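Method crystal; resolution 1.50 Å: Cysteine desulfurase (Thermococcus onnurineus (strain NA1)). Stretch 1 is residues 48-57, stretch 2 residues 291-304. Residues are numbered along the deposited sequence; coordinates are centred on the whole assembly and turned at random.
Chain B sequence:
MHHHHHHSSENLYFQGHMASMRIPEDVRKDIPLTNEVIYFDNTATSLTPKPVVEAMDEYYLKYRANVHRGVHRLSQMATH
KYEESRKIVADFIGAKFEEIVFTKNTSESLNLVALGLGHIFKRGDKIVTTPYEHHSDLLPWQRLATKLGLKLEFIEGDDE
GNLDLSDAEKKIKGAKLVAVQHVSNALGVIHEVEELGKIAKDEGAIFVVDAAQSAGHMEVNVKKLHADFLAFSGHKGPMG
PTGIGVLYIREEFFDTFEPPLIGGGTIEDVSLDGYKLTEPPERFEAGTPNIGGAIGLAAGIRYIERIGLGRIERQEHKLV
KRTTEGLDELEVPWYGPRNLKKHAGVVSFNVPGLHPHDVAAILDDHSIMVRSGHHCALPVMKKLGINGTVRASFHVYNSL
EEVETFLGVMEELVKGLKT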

# COMPACT_ATOMS: atom_id res chain seq x y z
N THR B 48 -8.46 9.12 14.00
CA THR B 48 -7.20 8.59 14.47
C THR B 48 -6.71 9.28 15.74
O THR B 48 -6.57 10.43 15.75
CB THR B 48 -6.16 8.80 13.33
OG1 THR B 48 -6.66 8.31 12.09
CG2 THR B 48 -4.84 8.13 13.66
N PRO B 49 -6.47 8.53 16.79
CA PRO B 49 -6.00 9.15 18.05
C PRO B 49 -4.57 9.66 17.91
O PRO B 49 -3.72 9.11 17.24
CB PRO B 49 -6.07 7.98 19.02
CG PRO B 49 -6.56 6.80 18.30
CD PRO B 49 -6.72 7.10 16.86
N LYS B 50 -4.29 10.65 18.74
CA LYS B 50 -2.94 11.22 18.75
C LYS B 50 -1.86 10.28 19.00
O LYS B 50 -0.81 10.34 18.39
CB LYS B 50 -2.88 12.38 19.76
CG LYS B 50 -3.57 13.56 19.23
CD LYS B 50 -3.68 14.66 20.32
CE LYS B 50 -2.34 15.07 20.88
NZ LYS B 50 -1.66 15.98 19.94
N PRO B 51 -2.03 9.30 19.88
CA PRO B 51 -0.93 8.36 20.09
C PRO B 51 -0.53 7.53 18.86
O PRO B 51 0.55 7.12 18.75
CB PRO B 51 -1.46 7.45 21.19
CG PRO B 51 -2.37 8.30 21.96
CD PRO B 51 -3.02 9.21 20.96
N VAL B 52 -1.44 7.31 17.94
CA VAL B 52 -1.15 6.57 16.75
C VAL B 52 -0.29 7.46 15.81
O VAL B 52 0.65 7.05 15.25
CB VAL B 52 -2.43 6.11 16.07
CG1 VAL B 52 -2.14 5.60 14.68
CG2 VAL B 52 -3.14 5.06 16.95
N VAL B 53 -0.67 8.72 15.73
CA VAL B 53 0.08 9.69 14.95
C VAL B 53 1.50 9.83 15.54
O VAL B 53 2.41 9.81 14.81
CB VAL B 53 -0.65 11.03 14.88
CG1 VAL B 53 0.19 12.06 14.12
CG2 VAL B 53 -1.95 10.84 14.18
N GLU B 54 1.61 9.92 16.86
CA GLU B 54 2.86 10.00 17.53
C GLU B 54 3.77 8.86 17.27
O GLU B 54 5.01 8.97 17.01
CB GLU B 54 2.67 10.30 18.98
CG GLU B 54 2.02 11.64 19.28
CD GLU B 54 1.38 11.89 20.67
OE1 GLU B 54 1.34 10.95 21.49
OE2 GLU B 54 0.86 13.03 20.82
N ALA B 55 3.20 7.61 17.22
CA ALA B 55 4.03 6.51 16.96
C ALA B 55 4.70 6.49 15.57
O ALA B 55 5.81 6.07 15.32
CB ALA B 55 3.25 5.18 17.16
N MET B 56 3.90 6.92 14.62
CA MET B 56 4.33 7.03 13.25
C MET B 56 5.35 8.15 13.07
O MET B 56 6.30 7.98 12.39
CB MET B 56 3.12 7.31 12.35
CG MET B 56 2.19 6.14 12.26
SD MET B 56 1.00 6.34 10.94
CE MET B 56 0.06 7.77 11.42
N ASP B 57 5.12 9.26 13.73
CA ASP B 57 6.01 10.41 13.70
C ASP B 57 7.37 10.00 14.28
O ASP B 57 8.37 10.49 13.86
CB ASP B 57 5.48 11.51 14.62
CG ASP B 57 4.32 12.33 14.06
OD1 ASP B 57 3.99 12.25 12.95
OD2 ASP B 57 3.78 13.08 14.86
N ILE B 291 6.29 0.55 6.17
CA ILE B 291 6.85 0.40 7.50
C ILE B 291 6.15 1.33 8.48
O ILE B 291 5.71 0.97 9.59
CB ILE B 291 8.35 0.69 7.46
CG1 ILE B 291 8.98 -0.28 6.52
CG2 ILE B 291 8.96 0.64 8.87
CD1 ILE B 291 10.33 0.22 6.01
N GLY B 292 5.95 2.61 8.14
CA GLY B 292 5.29 3.54 8.97
C GLY B 292 3.86 3.15 9.28
O GLY B 292 3.39 3.37 10.37
N GLY B 293 3.23 2.65 8.22
CA GLY B 293 1.83 2.26 8.43
C GLY B 293 1.67 1.02 9.29
O GLY B 293 0.75 0.98 10.09
N ALA B 294 2.54 0.05 9.17
CA ALA B 294 2.51 -1.14 10.09
C ALA B 294 2.75 -0.71 11.50
O ALA B 294 2.06 -1.14 12.46
CB ALA B 294 3.54 -2.13 9.67
N ILE B 295 3.66 0.23 11.75
CA ILE B 295 3.90 0.76 13.09
C ILE B 295 2.70 1.48 13.60
O ILE B 295 2.31 1.36 14.77
CB ILE B 295 5.20 1.62 13.06
CG1 ILE B 295 6.40 0.73 12.85
CG2 ILE B 295 5.34 2.50 14.35
CD1 ILE B 295 7.72 1.46 12.40
N GLY B 296 2.07 2.28 12.75
CA GLY B 296 0.83 2.93 13.13
C GLY B 296 -0.34 1.99 13.47
O GLY B 296 -1.08 2.25 14.44
N LEU B 297 -0.40 0.97 12.65
CA LEU B 297 -1.47 -0.04 12.91
C LEU B 297 -1.21 -0.72 14.24
O LEU B 297 -2.18 -0.90 14.98
CB LEU B 297 -1.55 -1.02 11.75
CG LEU B 297 -2.52 -2.22 11.95
CD1 LEU B 297 -3.88 -1.74 12.28
CD2 LEU B 297 -2.50 -3.12 10.75
N ALA B 298 0.01 -1.10 14.54
CA ALA B 298 0.32 -1.74 15.86
C ALA B 298 -0.01 -0.79 16.95
O ALA B 298 -0.60 -1.20 17.98
CB ALA B 298 1.76 -2.18 15.87
N ALA B 299 0.20 0.51 16.81
CA ALA B 299 -0.20 1.46 17.80
C ALA B 299 -1.65 1.58 17.93
O ALA B 299 -2.14 1.68 19.06
CB ALA B 299 0.44 2.86 17.48
N GLY B 300 -2.43 1.51 16.86
CA GLY B 300 -3.91 1.51 16.93
C GLY B 300 -4.38 0.26 17.63
O GLY B 300 -5.26 0.43 18.51
N ILE B 301 -3.81 -0.87 17.33
CA ILE B 301 -4.23 -2.09 18.03
C ILE B 301 -3.90 -1.99 19.50
O ILE B 301 -4.78 -2.36 20.36
CB ILE B 301 -3.60 -3.25 17.38
CG1 ILE B 301 -4.27 -3.56 16.04
CG2 ILE B 301 -3.68 -4.49 18.28
CD1 ILE B 301 -3.49 -4.48 15.17
N ARG B 302 -2.74 -1.49 19.89
CA ARG B 302 -2.49 -1.31 21.30
C ARG B 302 -3.46 -0.33 21.99
O ARG B 302 -3.83 -0.51 23.13
CB ARG B 302 -1.06 -0.86 21.53
CG ARG B 302 -0.08 -1.97 21.33
CD ARG B 302 -0.19 -3.01 22.45
NE ARG B 302 1.03 -3.78 22.57
CZ ARG B 302 1.07 -5.08 22.56
NH1 ARG B 302 -0.07 -5.74 22.39
NH2 ARG B 302 2.22 -5.71 22.68
N TYR B 303 -3.87 0.70 21.27
CA TYR B 303 -4.81 1.64 21.79
C TYR B 303 -6.19 0.95 22.00
O TYR B 303 -6.83 1.16 22.97
CB TYR B 303 -4.88 2.85 20.83
CG TYR B 303 -5.63 4.03 21.31
CD1 TYR B 303 -5.01 4.99 22.07
CD2 TYR B 303 -6.92 4.23 20.96
CE1 TYR B 303 -5.71 6.08 22.52
CE2 TYR B 303 -7.62 5.29 21.40
CZ TYR B 303 -7.01 6.22 22.20
OH TYR B 303 -7.77 7.25 22.62
N ILE B 304 -6.57 0.16 21.03
CA ILE B 304 -7.83 -0.56 21.09
C ILE B 304 -7.79 -1.56 22.27
O ILE B 304 -8.75 -1.74 22.93
CB ILE B 304 -8.08 -1.35 19.75
CG1 ILE B 304 -8.50 -0.45 18.59
CG2 ILE B 304 -9.12 -2.45 19.90
CD1 ILE B 304 -9.77 0.33 18.75

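The contact between residues 48-57 and 291-304 is a close packing of two roughly antiparallel helices, apolar side chains against each other and against bare backbone, in which glycines on the second helix make room for Val-52 and Met-56 of the first, beside an alanine pair and a proline-tyrosine contact. No hydrogen bond or salt bridge crosses it; what remains is close fit, over about 425 Å² of buried surface counted on both sides.

Two segments more than 230 residues apart in sequence meet here. Helix 50-57 begins just after Pro-49, which occupies the N-cap position, and its N-to-C direction makes an angle of 147° with that of helix 291-304. The axes approach to 8.3 Å, and the backbones come nearer still: the CA atoms of Val-52 and Ala-299 are 5.3 Å apart, those of Met-56 and Gly-296 5.4 Å. Along the facing turns the backbone is bonded within each helix, as in the bonds from Ala-55 N to Pro-51 O (3.1 Å) and from Gly-300 N to Gly-296 O (2.9 Å), and no hydrogen bond passes between them.

The general principle, that glycine and alanine permit close helix approach, is plainest at Gly-296. Met-56 CG lies 3.6 Å from Gly-296 CA, and a CB modelled on this glycine would fall 2.8 Å from Met-56 SD, a clash. The same methionine CG also reaches to 3.6 Å from Gly-292 O, one helical turn earlier. Val-52 exploits the next part of this surface: its CG1 packs 3.5 Å from Gly-296 O and its CG2 3.6 Å from Gly-300 N, so the two methyls of one branched side chain rest against the two ends of the Gly-300 N to Gly-296 O hydrogen bond.

Alongside this glycine-lined surface, alanine meets alanine. Ala-55 and Ala-299 both point toward the opposing stretch, and their CB atoms touch at 3.7 Å; with only a methyl on each side, the backbones can come close before the side chains meet. Ile-295 extends the apolar patch, with its CG2 4.4 Å from Ala-55 CB, and the same CG2 approaches the backbone at Ala-55 O to 3.7 Å.

At the start of the first helix the filler is aromatic. Tyr-303, with chi1 in the t well, offers one ring face to Pro-49, whose CG sits 3.8 Å from the ring centroid and 20° off the normal. This is a CH-pi contact, in which the slightly polarised C-H bonds of proline complement the electron-rich face. Pro-51 adds an oblique contact, CG to Tyr-303 CE1 at 4.0 Å. The tyrosine OH is hydrogen-bonded elsewhere in the structure, so its polar end is satisfied while the ring packs here.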